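Local atomic coordinates of imelysin (Bacteroides ovatus ATCC 8483, PDB entry 3OYV), a protein that probably takes part in bacterial iron uptake as a metal-binding, outer-membrane-associated member of the imelysin-like family. Residues 24-38 / 336-350. Sequence-based numbering, arbitrary orientation.
Sequences WHNYMRNVAALLKTD and ESAQNVRGFHTLEFL
Arg-342 reaches across to Leu-34 and Asp-38 on helix 24-38. From CB its chain sets out between its own N and carbonyl carbon, runs extended about CB-CG and turns about the CG-CD bond (chi3 -82°). NE is bonded outside the pair, to the carbonyl of Asn-301; CZ lies under Leu-34 CD1, which sits 3.8 Å from it over the centre of the guanidinium face. In the guanidinium plane, NH1 donates to Ser-337 O almost straight (172°) and to Glu-336 OE2, 2.8 Å away. NH2 shares that Glu-336 oxygen and also meets Asp-38 OD2 at 3.0 Å on its syn side, so one cation joins two carboxylates, which probably offsets their mutual repulsion.

Beyond this network, the axes of helices 24-38 and 343-350 run nearly antiparallel, 9.4 Å apart at an angle of 152°, within the largely helical imelysin fold. A single knob-into-hole contact places Leu-347 among Met-28, Val-31, Ala-32 and Leu-35. Leu-35 CD2 stands 3.9 Å from the Phe-344 ring centroid, a CH-pi contact over the face. Tyr-27 OH donates to Val-341 O (2.6 Å), tilted from the carbonyl plane, and a water links the same hydroxyl to Ser-337 OG. Leu-350 CD2 lies over one face of Trp-24, whose NE1 donates a hydrogen bond to Leu-350 O at 2.9 Å, in the carbonyl plane and on a lone pair.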
loop_
_atom_site.group_PDB
_atom_site.type_symbol
_atom_site.label_atom_id
_atom_site.label_comp_id
_atom_site.label_asym_id
_atom_site.label_seq_id
_atom_site.Cartn_x
_atom_site.Cartn_y
_atom_site.Cartn_z
ATOM N N TRP A 24 -9.639 15.808 -18.007
ATOM C CA TRP A 24 -8.597 14.846 -17.617
ATOM C C TRP A 24 -7.518 15.551 -16.788
ATOM O O TRP A 24 -7.120 15.070 -15.716
ATOM C CB TRP A 24 -7.984 14.213 -18.862
ATOM C CG TRP A 24 -7.408 12.850 -18.686
ATOM C CD1 TRP A 24 -6.339 12.486 -17.919
ATOM C CD2 TRP A 24 -7.876 11.665 -19.313
ATOM N NE1 TRP A 24 -6.116 11.141 -18.038
ATOM C CE2 TRP A 24 -7.038 10.608 -18.899
ATOM C CE3 TRP A 24 -8.925 11.388 -20.190
ATOM C CZ2 TRP A 24 -7.223 9.303 -19.332
ATOM C CZ3 TRP A 24 -9.088 10.113 -20.619
ATOM C CH2 TRP A 24 -8.258 9.072 -20.171
ATOM N N HIS A 25 -7.068 16.714 -17.248
ATOM C CA HIS A 25 -6.074 17.513 -16.509
ATOM C C HIS A 25 -6.582 17.886 -15.135
ATOM O O HIS A 25 -5.889 17.709 -14.114
ATOM C CB HIS A 25 -5.721 18.794 -17.270
ATOM C CG HIS A 25 -5.085 18.548 -18.618
ATOM N ND1 HIS A 25 -4.964 19.537 -19.580
ATOM C CD2 HIS A 25 -4.604 17.420 -19.194
ATOM C CE1 HIS A 25 -4.384 19.039 -20.659
ATOM N NE2 HIS A 25 -4.141 17.761 -20.446
ATOM N N ASN A 26 -7.770 18.483 -15.102
ATOM C CA ASN A 26 -8.324 18.938 -13.846
ATOM C C ASN A 26 -8.565 17.809 -12.842
ATOM O O ASN A 26 -8.322 17.984 -11.633
ATOM C CB ASN A 26 -9.609 19.713 -14.112
ATOM C CG ASN A 26 -9.330 21.103 -14.698
ATOM O OD1 ASN A 26 -8.311 21.712 -14.381
ATOM N ND2 ASN A 26 -10.258 21.616 -15.524
ATOM N N TYR A 27 -9.078 16.685 -13.323
ATOM C CA TYR A 27 -9.383 15.590 -12.398
ATOM C C TYR A 27 -8.108 14.900 -11.916
ATOM O O TYR A 27 -8.002 14.544 -10.749
ATOM C CB TYR A 27 -10.402 14.599 -12.945
ATOM C CG TYR A 27 -11.030 13.833 -11.811
ATOM C CD1 TYR A 27 -11.749 14.499 -10.815
ATOM C CD2 TYR A 27 -10.883 12.462 -11.718
ATOM C CE1 TYR A 27 -12.315 13.820 -9.779
ATOM C CE2 TYR A 27 -11.462 11.762 -10.667
ATOM C CZ TYR A 27 -12.184 12.452 -9.698
ATOM O OH TYR A 27 -12.786 11.784 -8.643
HETATM N N MSE A 28 -7.133 14.722 -12.810
HETATM C CA MSE A 28 -5.815 14.197 -12.389
HETATM C C MSE A 28 -5.246 15.075 -11.292
HETATM O O MSE A 28 -4.745 14.566 -10.292
HETATM C CB MSE A 28 -4.803 14.127 -13.527
HETATM C CG MSE A 28 -4.889 12.928 -14.399
HETATM SE SE MSE A 28 -3.319 12.742 -15.474
HETATM C CE MSE A 28 -3.407 14.441 -16.386
ATOM N N ARG A 29 -5.274 16.390 -11.523
ATOM C CA ARG A 29 -4.787 17.317 -10.510
ATOM C C ARG A 29 -5.531 17.139 -9.187
ATOM O O ARG A 29 -4.928 17.131 -8.119
ATOM C CB ARG A 29 -4.872 18.791 -10.963
ATOM C CG ARG A 29 -4.474 19.779 -9.941
ATOM C CD ARG A 29 -4.405 21.148 -10.537
ATOM N NE ARG A 29 -4.258 22.108 -9.446
ATOM C CZ ARG A 29 -4.086 23.419 -9.589
ATOM N NH1 ARG A 29 -4.102 23.956 -10.777
ATOM N NH2 ARG A 29 -3.948 24.198 -8.517
ATOM N N ASN A 30 -6.854 17.032 -9.265
ATOM C CA ASN A 30 -7.652 16.869 -8.070
ATOM C C ASN A 30 -7.238 15.617 -7.284
ATOM O O ASN A 30 -7.037 15.660 -6.073
ATOM C CB ASN A 30 -9.138 16.791 -8.417
ATOM C CG ASN A 30 -10.016 16.988 -7.184
ATOM O OD1 ASN A 30 -10.058 18.076 -6.618
ATOM N ND2 ASN A 30 -10.679 15.912 -6.724
ATOM N N VAL A 31 -7.117 14.498 -7.996
ATOM C CA VAL A 31 -6.790 13.236 -7.330
ATOM C C VAL A 31 -5.365 13.267 -6.751
ATOM O O VAL A 31 -5.134 12.808 -5.624
ATOM C CB VAL A 31 -7.010 12.070 -8.289
ATOM C CG1 VAL A 31 -6.522 10.741 -7.689
ATOM C CG2 VAL A 31 -8.495 11.956 -8.695
ATOM N N ALA A 32 -4.427 13.872 -7.479
ATOM C CA ALA A 32 -3.042 13.975 -7.006
ATOM C C ALA A 32 -2.960 14.920 -5.808
ATOM O O ALA A 32 -2.175 14.686 -4.887
ATOM C CB ALA A 32 -2.115 14.458 -8.110
ATOM N N ALA A 33 -3.768 16.012 -5.801
ATOM C CA ALA A 33 -3.815 16.949 -4.677
ATOM C C ALA A 33 -4.303 16.247 -3.422
ATOM O O ALA A 33 -3.772 16.441 -2.333
ATOM C CB ALA A 33 -4.696 18.133 -5.034
ATOM N N LEU A 34 -5.339 15.422 -3.584
ATOM C CA LEU A 34 -5.882 14.686 -2.444
ATOM C C LEU A 34 -4.837 13.723 -1.863
ATOM O O LEU A 34 -4.706 13.569 -0.665
ATOM C CB LEU A 34 -7.146 13.920 -2.832
ATOM C CG LEU A 34 -8.374 14.777 -3.157
ATOM C CD1 LEU A 34 -9.454 13.917 -3.793
ATOM C CD2 LEU A 34 -8.905 15.493 -1.910
ATOM N N LEU A 35 -4.114 13.063 -2.754
ATOM C CA LEU A 35 -3.055 12.109 -2.366
ATOM C C LEU A 35 -1.922 12.817 -1.615
ATOM O O LEU A 35 -1.356 12.276 -0.662
ATOM C CB LEU A 35 -2.510 11.353 -3.585
ATOM C CG LEU A 35 -3.192 10.053 -4.031
ATOM C CD1 LEU A 35 -2.729 9.620 -5.424
ATOM C CD2 LEU A 35 -2.997 8.968 -2.947
ATOM N N LYS A 36 -1.558 14.003 -2.094
ATOM C CA LYS A 36 -0.522 14.831 -1.485
ATOM C C LYS A 36 -0.944 15.245 -0.077
ATOM O O LYS A 36 -0.183 15.119 0.886
ATOM C CB LYS A 36 -0.279 16.040 -2.404
ATOM C CG LYS A 36 0.612 17.120 -1.890
ATOM C CD LYS A 36 0.787 18.221 -2.944
ATOM C CE LYS A 36 1.458 19.445 -2.344
ATOM N NZ LYS A 36 2.858 19.151 -1.900
ATOM N N THR A 37 -2.164 15.745 0.041
ATOM C CA THR A 37 -2.693 16.156 1.330
ATOM C C THR A 37 -2.730 14.978 2.298
ATOM O O THR A 37 -2.289 15.109 3.431
ATOM C CB THR A 37 -4.083 16.771 1.142
ATOM O OG1 THR A 37 -3.942 17.993 0.392
ATOM C CG2 THR A 37 -4.744 17.055 2.493
ATOM N N ASP A 38 -3.270 13.857 1.850
ATOM C CA ASP A 38 -3.411 12.670 2.708
ATOM C C ASP A 38 -2.046 12.166 3.188
ATOM O O ASP A 38 -1.877 11.863 4.366
ATOM C CB ASP A 38 -4.176 11.570 1.972
ATOM C CG ASP A 38 -5.662 11.824 1.904
ATOM O OD1 ASP A 38 -6.145 12.566 2.767
ATOM O OD2 ASP A 38 -6.340 11.273 0.996
ATOM N N GLU A 336 -13.393 17.133 -2.452
ATOM C CA GLU A 336 -13.123 16.017 -1.561
ATOM C C GLU A 336 -13.868 14.790 -2.109
ATOM O O GLU A 336 -14.945 14.434 -1.593
ATOM C CB GLU A 336 -13.534 16.378 -0.130
ATOM C CG GLU A 336 -12.990 15.476 0.922
ATOM C CD GLU A 336 -11.475 15.592 1.086
ATOM O OE1 GLU A 336 -10.935 16.737 1.049
ATOM O OE2 GLU A 336 -10.839 14.519 1.284
ATOM N N SER A 337 -13.290 14.145 -3.118
ATOM C CA SER A 337 -13.955 13.136 -3.868
ATOM C C SER A 337 -14.276 11.883 -3.044
ATOM O O SER A 337 -13.634 11.592 -2.030
ATOM C CB SER A 337 -13.065 12.748 -5.030
ATOM O OG SER A 337 -12.772 13.847 -5.912
ATOM N N ALA A 338 -15.238 11.129 -3.543
ATOM C CA ALA A 338 -15.598 9.827 -2.981
ATOM C C ALA A 338 -14.404 8.872 -3.047
ATOM O O ALA A 338 -13.566 8.941 -3.955
ATOM C CB ALA A 338 -16.777 9.246 -3.740
ATOM N N GLN A 339 -14.362 7.967 -2.077
ATOM C CA GLN A 339 -13.284 6.975 -1.969
ATOM C C GLN A 339 -13.059 6.202 -3.264
ATOM O O GLN A 339 -11.904 6.020 -3.689
ATOM C CB GLN A 339 -13.602 6.028 -0.799
ATOM C CG GLN A 339 -13.449 6.702 0.551
ATOM C CD GLN A 339 -13.903 5.884 1.719
ATOM O OE1 GLN A 339 -14.488 4.814 1.552
ATOM N NE2 GLN A 339 -13.623 6.381 2.927
ATOM N N ASN A 340 -14.131 5.776 -3.922
ATOM C CA ASN A 340 -14.026 4.919 -5.085
ATOM C C ASN A 340 -13.758 5.638 -6.425
ATOM O O ASN A 340 -13.738 5.012 -7.475
ATOM C CB ASN A 340 -15.223 3.954 -5.170
ATOM C CG ASN A 340 -16.516 4.650 -5.437
ATOM O OD1 ASN A 340 -16.538 5.840 -5.754
ATOM N ND2 ASN A 340 -17.632 3.900 -5.332
ATOM N N VAL A 341 -13.531 6.951 -6.358
ATOM C CA VAL A 341 -13.057 7.720 -7.515
ATOM C C VAL A 341 -11.866 8.605 -7.134
ATOM O O VAL A 341 -11.575 9.587 -7.807
ATOM C CB VAL A 341 -14.199 8.546 -8.168
ATOM C CG1 VAL A 341 -15.296 7.616 -8.728
ATOM C CG2 VAL A 341 -14.741 9.601 -7.193
ATOM N N ARG A 342 -11.118 8.205 -6.113
ATOM C CA ARG A 342 -9.874 8.902 -5.766
ATOM C C ARG A 342 -8.779 7.853 -5.489
ATOM O O ARG A 342 -8.936 6.655 -5.793
ATOM C CB ARG A 342 -10.086 9.834 -4.568
ATOM C CG ARG A 342 -10.406 9.092 -3.298
ATOM C CD ARG A 342 -10.866 10.030 -2.216
ATOM N NE ARG A 342 -9.815 10.718 -1.456
ATOM C CZ ARG A 342 -9.991 11.764 -0.652
ATOM N NH1 ARG A 342 -11.163 12.419 -0.576
ATOM N NH2 ARG A 342 -8.989 12.205 0.064
ATOM N N GLY A 343 -7.687 8.332 -4.922
ATOM C CA GLY A 343 -6.614 7.477 -4.493
ATOM C C GLY A 343 -5.679 7.039 -5.584
ATOM O O GLY A 343 -5.852 7.350 -6.773
ATOM N N PHE A 344 -4.696 6.234 -5.165
ATOM C CA PHE A 344 -3.670 5.774 -6.077
ATOM C C PHE A 344 -4.223 5.095 -7.338
ATOM O O PHE A 344 -3.677 5.250 -8.421
ATOM C CB PHE A 344 -2.731 4.807 -5.381
ATOM C CG PHE A 344 -1.645 5.454 -4.547
ATOM C CD1 PHE A 344 -0.643 6.169 -5.182
ATOM C CD2 PHE A 344 -1.594 5.289 -3.159
ATOM C CE1 PHE A 344 0.382 6.688 -4.469
ATOM C CE2 PHE A 344 -0.544 5.820 -2.426
ATOM C CZ PHE A 344 0.436 6.559 -3.088
ATOM N N HIS A 345 -5.268 4.270 -7.181
ATOM C CA HIS A 345 -5.740 3.523 -8.313
ATOM C C HIS A 345 -6.557 4.359 -9.307
ATOM O O HIS A 345 -6.621 4.033 -10.472
ATOM C CB HIS A 345 -6.457 2.265 -7.877
ATOM C CG HIS A 345 -5.548 1.325 -7.162
ATOM N ND1 HIS A 345 -4.453 0.740 -7.773
ATOM C CD2 HIS A 345 -5.563 0.878 -5.892
ATOM C CE1 HIS A 345 -3.833 -0.028 -6.892
ATOM N NE2 HIS A 345 -4.475 0.060 -5.737
ATOM N N THR A 346 -7.164 5.434 -8.840
ATOM C CA THR A 346 -7.799 6.391 -9.757
ATOM C C THR A 346 -6.741 7.112 -10.571
ATOM O O THR A 346 -6.877 7.248 -11.776
ATOM C CB THR A 346 -8.734 7.379 -9.022
ATOM O OG1 THR A 346 -9.811 6.639 -8.458
ATOM C CG2 THR A 346 -9.297 8.376 -10.023
ATOM N N LEU A 347 -5.664 7.555 -9.922
ATOM C CA LEU A 347 -4.575 8.137 -10.704
ATOM C C LEU A 347 -3.978 7.132 -11.656
ATOM O O LEU A 347 -3.660 7.473 -12.778
ATOM C CB LEU A 347 -3.543 8.713 -9.774
ATOM C CG LEU A 347 -2.567 9.690 -10.373
ATOM C CD1 LEU A 347 -3.228 10.754 -11.254
ATOM C CD2 LEU A 347 -1.778 10.341 -9.181
ATOM N N GLU A 348 -3.847 5.895 -11.188
ATOM C CA GLU A 348 -3.365 4.831 -12.062
ATOM C C GLU A 348 -4.226 4.700 -13.338
ATOM O O GLU A 348 -3.707 4.594 -14.458
ATOM C CB GLU A 348 -3.344 3.496 -11.280
ATOM C CG GLU A 348 -2.617 2.346 -11.961
ATOM C CD GLU A 348 -2.953 0.998 -11.320
ATOM O OE1 GLU A 348 -3.832 0.946 -10.447
ATOM O OE2 GLU A 348 -2.356 -0.002 -11.761
ATOM N N PHE A 349 -5.546 4.699 -13.138
ATOM C CA PHE A 349 -6.499 4.620 -14.273
ATOM C C PHE A 349 -6.269 5.751 -15.278
ATOM O O PHE A 349 -6.357 5.555 -16.482
ATOM C CB PHE A 349 -7.910 4.705 -13.689
ATOM C CG PHE A 349 -9.036 4.682 -14.701
ATOM C CD1 PHE A 349 -9.424 5.819 -15.368
ATOM C CD2 PHE A 349 -9.799 3.548 -14.870
ATOM C CE1 PHE A 349 -10.469 5.773 -16.269
ATOM C CE2 PHE A 349 -10.867 3.525 -15.753
ATOM C CZ PHE A 349 -11.176 4.627 -16.457
ATOM N N LEU A 350 -5.995 6.930 -14.743
ATOM C CA LEU A 350 -5.800 8.156 -15.525
ATOM C C LEU A 350 -4.463 8.224 -16.239
ATOM O O LEU A 350 -4.321 8.986 -17.199
ATOM C CB LEU A 350 -6.020 9.378 -14.617
ATOM C CG LEU A 350 -7.447 9.591 -14.063
ATOM C CD1 LEU A 350 -7.452 10.673 -12.956
ATOM C CD2 LEU A 350 -8.468 9.890 -15.192
HETATM O O HOH W 1 -14.906 13.347 -7.596
HETATM O O HOH W 2 -6.756 10.899 -4.245
#